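Local coordinates for protein CRISPR system Cmr subunit Cmr1-1 (Pyrococcus furiosus, PDB 4W8Z) that binds RNA as a capping subunit of the type III-B Cmr ribonucleoprotein complex, part of the CRISPR immune system against mobile genetic elements, at residues Glu32-Phe46 against Ser145-Ser159. Residues are numbered along the deposited sequence; the frame is centred on the assembly and turned at random.
Sequences EVRSPSIKGAMRWWF and SLWALVSLGSVGFRS
L149 is a knob in a hole formed by I38, A41, M42 and W45, where two helices of the N-terminal RAMP domain, a ferredoxin-like fold, cross. The segments 38-46 and 145-152 run nearly perpendicular, at 99°, with their axes 8.2 Å apart. L149 turns CG away from its own backbone N (chi1 168°), and both methyls reach the hole. CD1 presses on A41 CB at 3.5 Å, while CD2 touches I38 CG2 at 4.1 Å and M42 CG at 4.0 Å and lies near A41 CB as well.

W45 is the broad bump on the other helix. Its indole lies across the backbone of 148-149, with A148 O over the centre of one face. The edge of W44 meets the opposite face, CZ3 over the centre. The far end of the indole reaches L152, with CH2 3.6 Å from L152 CB. NE1 comes close to CA of G153, which has no side chain. M42 drapes its sulfur past L146 CB.

Beyond the helices, the loops 32-37 and 153-159 run side by side. V155 CG1 fills the hollow between I38 and A41. G156 N donates to P36 O at 3.0 Å. The F157 ring is also held on both faces: V33 CG1 sits over one, R158 CG over the other. Helix 106-113 packs against this ring too.

A salt bridge closes the far end. E32 OE1 turns to K314, and R158 NH2 also pairs with D318. R158 NH2 meets the anti side of E32 OE2 at 2.7 Å, with an N-H...O angle of 165°.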
loop_
_atom_site.group_PDB
_atom_site.type_symbol
_atom_site.label_atom_id
_atom_site.label_comp_id
_atom_site.label_asym_id
_atom_site.label_seq_id
_atom_site.Cartn_x
_atom_site.Cartn_y
_atom_site.Cartn_z
ATOM N N GLU A 32 11.592 12.668 -3.513
ATOM C CA GLU A 32 11.552 11.211 -3.639
ATOM C C GLU A 32 11.155 10.589 -2.308
ATOM O O GLU A 32 10.499 9.546 -2.266
ATOM C CB GLU A 32 12.906 10.652 -4.099
ATOM C CG GLU A 32 13.020 9.124 -4.067
ATOM C CD GLU A 32 12.166 8.432 -5.126
ATOM O OE1 GLU A 32 11.824 9.080 -6.141
ATOM O OE2 GLU A 32 11.836 7.236 -4.938
ATOM N N VAL A 33 11.549 11.241 -1.220
ATOM C CA VAL A 33 11.245 10.749 0.116
ATOM C C VAL A 33 9.799 11.074 0.478
ATOM O O VAL A 33 9.528 11.917 1.337
ATOM C CB VAL A 33 12.207 11.344 1.167
ATOM C CG1 VAL A 33 12.079 10.607 2.493
ATOM C CG2 VAL A 33 13.635 11.256 0.668
ATOM N N ARG A 34 8.872 10.413 -0.208
ATOM C CA ARG A 34 7.461 10.472 0.152
ATOM C C ARG A 34 7.193 9.555 1.335
ATOM O O ARG A 34 7.626 8.405 1.355
ATOM C CB ARG A 34 6.567 10.074 -1.024
ATOM C CG ARG A 34 6.056 11.239 -1.858
ATOM C CD ARG A 34 4.695 10.912 -2.477
ATOM N NE ARG A 34 4.675 9.605 -3.134
ATOM C CZ ARG A 34 4.024 8.538 -2.676
ATOM N NH1 ARG A 34 3.327 8.608 -1.549
ATOM N NH2 ARG A 34 4.070 7.396 -3.351
ATOM N N SER A 35 6.472 10.066 2.322
ATOM C CA SER A 35 6.191 9.290 3.520
ATOM C C SER A 35 4.737 9.450 3.941
ATOM O O SER A 35 4.419 10.319 4.753
ATOM C CB SER A 35 7.126 9.709 4.655
ATOM O OG SER A 35 7.026 8.828 5.756
ATOM N N PRO A 36 3.845 8.621 3.370
ATOM C CA PRO A 36 2.427 8.631 3.741
ATOM C C PRO A 36 2.212 8.424 5.235
ATOM O O PRO A 36 2.743 7.471 5.814
ATOM C CB PRO A 36 1.850 7.453 2.949
ATOM C CG PRO A 36 2.740 7.347 1.758
ATOM C CD PRO A 36 4.111 7.697 2.253
ATOM N N SER A 37 1.452 9.321 5.853
ATOM C CA SER A 37 1.090 9.184 7.256
ATOM C C SER A 37 -0.137 8.294 7.351
ATOM O O SER A 37 -0.739 7.955 6.333
ATOM C CB SER A 37 0.814 10.550 7.885
ATOM O OG SER A 37 -0.386 11.108 7.375
ATOM N N ILE A 38 -0.510 7.914 8.567
ATOM C CA ILE A 38 -1.712 7.117 8.763
ATOM C C ILE A 38 -2.952 7.885 8.307
ATOM O O ILE A 38 -3.801 7.338 7.602
ATOM C CB ILE A 38 -1.865 6.697 10.232
ATOM C CG1 ILE A 38 -0.691 5.805 10.637
ATOM C CG2 ILE A 38 -3.188 5.980 10.454
ATOM C CD1 ILE A 38 -0.842 5.184 12.007
ATOM N N LYS A 39 -3.043 9.155 8.696
ATOM C CA LYS A 39 -4.152 10.007 8.275
ATOM C C LYS A 39 -4.178 10.156 6.757
ATOM O O LYS A 39 -5.237 10.086 6.134
ATOM C CB LYS A 39 -4.060 11.387 8.929
ATOM C CG LYS A 39 -3.990 11.363 10.446
ATOM C CD LYS A 39 -4.132 12.766 11.012
ATOM C CE LYS A 39 -3.844 12.794 12.500
ATOM N NZ LYS A 39 -3.973 14.174 13.050
ATOM N N GLY A 40 -3.003 10.358 6.169
ATOM C CA GLY A 40 -2.888 10.544 4.733
ATOM C C GLY A 40 -3.232 9.293 3.951
ATOM O O GLY A 40 -3.891 9.358 2.911
ATOM N N ALA A 41 -2.788 8.146 4.456
ATOM C CA ALA A 41 -3.048 6.872 3.801
ATOM C C ALA A 41 -4.519 6.461 3.905
ATOM O O ALA A 41 -5.064 5.859 2.977
ATOM C CB ALA A 41 -2.160 5.798 4.386
ATOM N N MET A 42 -5.151 6.781 5.032
ATOM C CA MET A 42 -6.585 6.555 5.206
ATOM C C MET A 42 -7.367 7.342 4.163
ATOM O O MET A 42 -8.287 6.821 3.529
ATOM C CB MET A 42 -7.040 6.954 6.613
ATOM C CG MET A 42 -6.686 5.951 7.701
ATOM S SD MET A 42 -7.195 6.512 9.338
ATOM C CE MET A 42 -8.945 6.766 9.068
ATOM N N ARG A 43 -6.981 8.603 3.988
ATOM C CA ARG A 43 -7.599 9.464 2.993
ATOM C C ARG A 43 -7.418 8.864 1.607
ATOM O O ARG A 43 -8.347 8.857 0.797
ATOM C CB ARG A 43 -6.999 10.868 3.047
ATOM C CG ARG A 43 -7.859 11.928 2.392
ATOM C CD ARG A 43 -7.073 13.194 2.128
ATOM N NE ARG A 43 -7.962 14.320 1.868
ATOM C CZ ARG A 43 -8.347 15.184 2.798
ATOM N NH1 ARG A 43 -7.909 15.048 4.043
ATOM N NH2 ARG A 43 -9.164 16.185 2.485
ATOM N N TRP A 44 -6.221 8.346 1.343
ATOM C CA TRP A 44 -5.935 7.716 0.060
ATOM C C TRP A 44 -6.863 6.534 -0.167
ATOM O O TRP A 44 -7.434 6.378 -1.245
ATOM C CB TRP A 44 -4.482 7.251 -0.019
ATOM C CG TRP A 44 -4.062 6.881 -1.414
ATOM C CD1 TRP A 44 -3.406 7.675 -2.304
ATOM C CD2 TRP A 44 -4.278 5.626 -2.082
ATOM N NE1 TRP A 44 -3.196 6.997 -3.483
ATOM C CE2 TRP A 44 -3.722 5.739 -3.374
ATOM C CE3 TRP A 44 -4.882 4.419 -1.710
ATOM C CZ2 TRP A 44 -3.755 4.695 -4.296
ATOM C CZ3 TRP A 44 -4.919 3.385 -2.628
ATOM C CH2 TRP A 44 -4.358 3.530 -3.907
ATOM N N TRP A 45 -7.017 5.709 0.863
ATOM C CA TRP A 45 -7.779 4.477 0.734
ATOM C C TRP A 45 -9.275 4.719 0.685
ATOM O O TRP A 45 -10.017 3.898 0.149
ATOM C CB TRP A 45 -7.426 3.513 1.869
ATOM C CG TRP A 45 -6.301 2.627 1.474
ATOM C CD1 TRP A 45 -5.018 2.672 1.931
ATOM C CD2 TRP A 45 -6.342 1.593 0.486
ATOM N NE1 TRP A 45 -4.260 1.714 1.304
ATOM C CE2 TRP A 45 -5.049 1.039 0.410
ATOM C CE3 TRP A 45 -7.349 1.078 -0.339
ATOM C CZ2 TRP A 45 -4.733 -0.010 -0.454
ATOM C CZ3 TRP A 45 -7.036 0.037 -1.196
ATOM C CH2 TRP A 45 -5.737 -0.497 -1.247
ATOM N N PHE A 46 -9.723 5.844 1.227
ATOM C CA PHE A 46 -11.128 6.198 1.103
ATOM C C PHE A 46 -11.471 6.428 -0.362
ATOM O O PHE A 46 -12.536 6.035 -0.830
ATOM C CB PHE A 46 -11.465 7.444 1.920
ATOM C CG PHE A 46 -12.830 7.989 1.636
ATOM C CD1 PHE A 46 -13.951 7.407 2.199
ATOM C CD2 PHE A 46 -12.994 9.073 0.791
ATOM C CE1 PHE A 46 -15.210 7.900 1.930
ATOM C CE2 PHE A 46 -14.249 9.571 0.518
ATOM C CZ PHE A 46 -15.360 8.984 1.090
ATOM N N SER A 145 -11.883 2.761 5.769
ATOM C CA SER A 145 -10.626 3.278 5.235
ATOM C C SER A 145 -9.428 2.705 5.975
ATOM O O SER A 145 -8.499 2.182 5.355
ATOM C CB SER A 145 -10.599 4.799 5.318
ATOM O OG SER A 145 -11.591 5.358 4.481
ATOM N N LEU A 146 -9.457 2.806 7.301
ATOM C CA LEU A 146 -8.378 2.288 8.136
ATOM C C LEU A 146 -8.232 0.779 7.985
ATOM O O LEU A 146 -7.112 0.265 7.933
ATOM C CB LEU A 146 -8.613 2.644 9.603
ATOM C CG LEU A 146 -7.613 2.065 10.605
ATOM C CD1 LEU A 146 -6.190 2.442 10.248
ATOM C CD2 LEU A 146 -7.948 2.555 11.986
ATOM N N TRP A 147 -9.362 0.078 7.923
ATOM C CA TRP A 147 -9.358 -1.358 7.668
ATOM C C TRP A 147 -8.616 -1.660 6.370
ATOM O O TRP A 147 -7.819 -2.598 6.307
ATOM C CB TRP A 147 -10.784 -1.909 7.591
ATOM C CG TRP A 147 -10.838 -3.400 7.389
ATOM C CD1 TRP A 147 -11.009 -4.354 8.356
ATOM C CD2 TRP A 147 -10.709 -4.110 6.148
ATOM N NE1 TRP A 147 -11.001 -5.610 7.794
ATOM C CE2 TRP A 147 -10.815 -5.488 6.442
ATOM C CE3 TRP A 147 -10.516 -3.714 4.819
ATOM C CZ2 TRP A 147 -10.731 -6.471 5.457
ATOM C CZ3 TRP A 147 -10.432 -4.693 3.840
ATOM C CH2 TRP A 147 -10.540 -6.055 4.166
ATOM N N ALA A 148 -8.890 -0.861 5.341
ATOM C CA ALA A 148 -8.274 -1.042 4.029
ATOM C C ALA A 148 -6.777 -0.739 4.074
ATOM O O ALA A 148 -5.972 -1.435 3.447
ATOM C CB ALA A 148 -8.963 -0.167 2.990
ATOM N N LEU A 149 -6.412 0.298 4.819
ATOM C CA LEU A 149 -5.011 0.673 4.985
ATOM C C LEU A 149 -4.191 -0.462 5.600
ATOM O O LEU A 149 -3.071 -0.730 5.173
ATOM C CB LEU A 149 -4.898 1.930 5.850
ATOM C CG LEU A 149 -3.501 2.297 6.348
ATOM C CD1 LEU A 149 -2.539 2.410 5.178
ATOM C CD2 LEU A 149 -3.542 3.595 7.144
ATOM N N VAL A 150 -4.755 -1.132 6.600
ATOM C CA VAL A 150 -4.057 -2.225 7.262
ATOM C C VAL A 150 -4.063 -3.492 6.407
ATOM O O VAL A 150 -3.077 -4.225 6.357
ATOM C CB VAL A 150 -4.677 -2.523 8.645
ATOM C CG1 VAL A 150 -3.977 -3.701 9.311
ATOM C CG2 VAL A 150 -4.598 -1.291 9.535
ATOM N N SER A 151 -5.174 -3.733 5.718
ATOM C CA SER A 151 -5.346 -4.959 4.938
ATOM C C SER A 151 -4.591 -4.975 3.604
ATOM O O SER A 151 -4.085 -6.021 3.188
ATOM C CB SER A 151 -6.829 -5.201 4.677
ATOM O OG SER A 151 -7.518 -5.424 5.895
ATOM N N LEU A 152 -4.512 -3.825 2.934
ATOM C CA LEU A 152 -3.905 -3.771 1.603
ATOM C C LEU A 152 -2.806 -2.716 1.469
ATOM O O LEU A 152 -2.035 -2.728 0.506
ATOM C CB LEU A 152 -4.982 -3.509 0.550
ATOM C CG LEU A 152 -6.186 -4.451 0.526
ATOM C CD1 LEU A 152 -7.330 -3.790 -0.208
ATOM C CD2 LEU A 152 -5.830 -5.778 -0.120
ATOM N N GLY A 153 -2.737 -1.797 2.423
ATOM C CA GLY A 153 -1.799 -0.699 2.323
ATOM C C GLY A 153 -0.625 -0.804 3.272
ATOM O O GLY A 153 -0.221 -1.897 3.665
ATOM N N SER A 154 -0.093 0.358 3.637
ATOM C CA SER A 154 1.095 0.492 4.468
ATOM C C SER A 154 1.413 1.976 4.583
ATOM O O SER A 154 0.799 2.792 3.897
ATOM C CB SER A 154 2.280 -0.268 3.876
ATOM O OG SER A 154 2.438 0.056 2.507
ATOM N N VAL A 155 2.363 2.335 5.443
ATOM C CA VAL A 155 2.698 3.747 5.644
ATOM C C VAL A 155 4.205 4.013 5.675
ATOM O O VAL A 155 4.998 3.138 6.026
ATOM C CB VAL A 155 2.082 4.284 6.953
ATOM C CG1 VAL A 155 0.562 4.212 6.904
ATOM C CG2 VAL A 155 2.613 3.509 8.143
ATOM N N GLY A 156 4.594 5.225 5.296
ATOM C CA GLY A 156 5.981 5.637 5.376
ATOM C C GLY A 156 6.782 5.565 4.085
ATOM O O GLY A 156 6.264 5.221 3.018
ATOM N N PHE A 157 8.066 5.896 4.193
ATOM C CA PHE A 157 8.976 5.841 3.058
ATOM C C PHE A 157 9.141 4.399 2.574
ATOM O O PHE A 157 9.374 3.493 3.378
ATOM C CB PHE A 157 10.331 6.447 3.438
ATOM C CG PHE A 157 11.287 6.581 2.284
ATOM C CD1 PHE A 157 10.860 7.093 1.071
ATOM C CD2 PHE A 157 12.622 6.218 2.422
ATOM C CE1 PHE A 157 11.741 7.228 0.006
ATOM C CE2 PHE A 157 13.507 6.347 1.359
ATOM C CZ PHE A 157 13.063 6.853 0.149
ATOM N N ARG A 158 9.002 4.207 1.261
ATOM C CA ARG A 158 9.171 2.905 0.604
ATOM C C ARG A 158 8.099 1.877 0.980
ATOM O O ARG A 158 8.313 0.672 0.849
ATOM C CB ARG A 158 10.565 2.336 0.898
ATOM C CG ARG A 158 11.667 2.978 0.087
ATOM C CD ARG A 158 11.524 2.622 -1.387
ATOM N NE ARG A 158 12.414 3.424 -2.215
ATOM C CZ ARG A 158 12.053 4.542 -2.836
ATOM N NH1 ARG A 158 10.807 4.985 -2.736
ATOM N NH2 ARG A 158 12.936 5.217 -3.562
ATOM N N SER A 159 6.936 2.355 1.407
ATOM C CA SER A 159 5.853 1.469 1.838
ATOM C C SER A 159 5.212 0.679 0.686
ATOM O O SER A 159 4.520 -0.311 0.922
ATOM C CB SER A 159 4.786 2.271 2.587
ATOM O OG SER A 159 4.759 3.615 2.136
#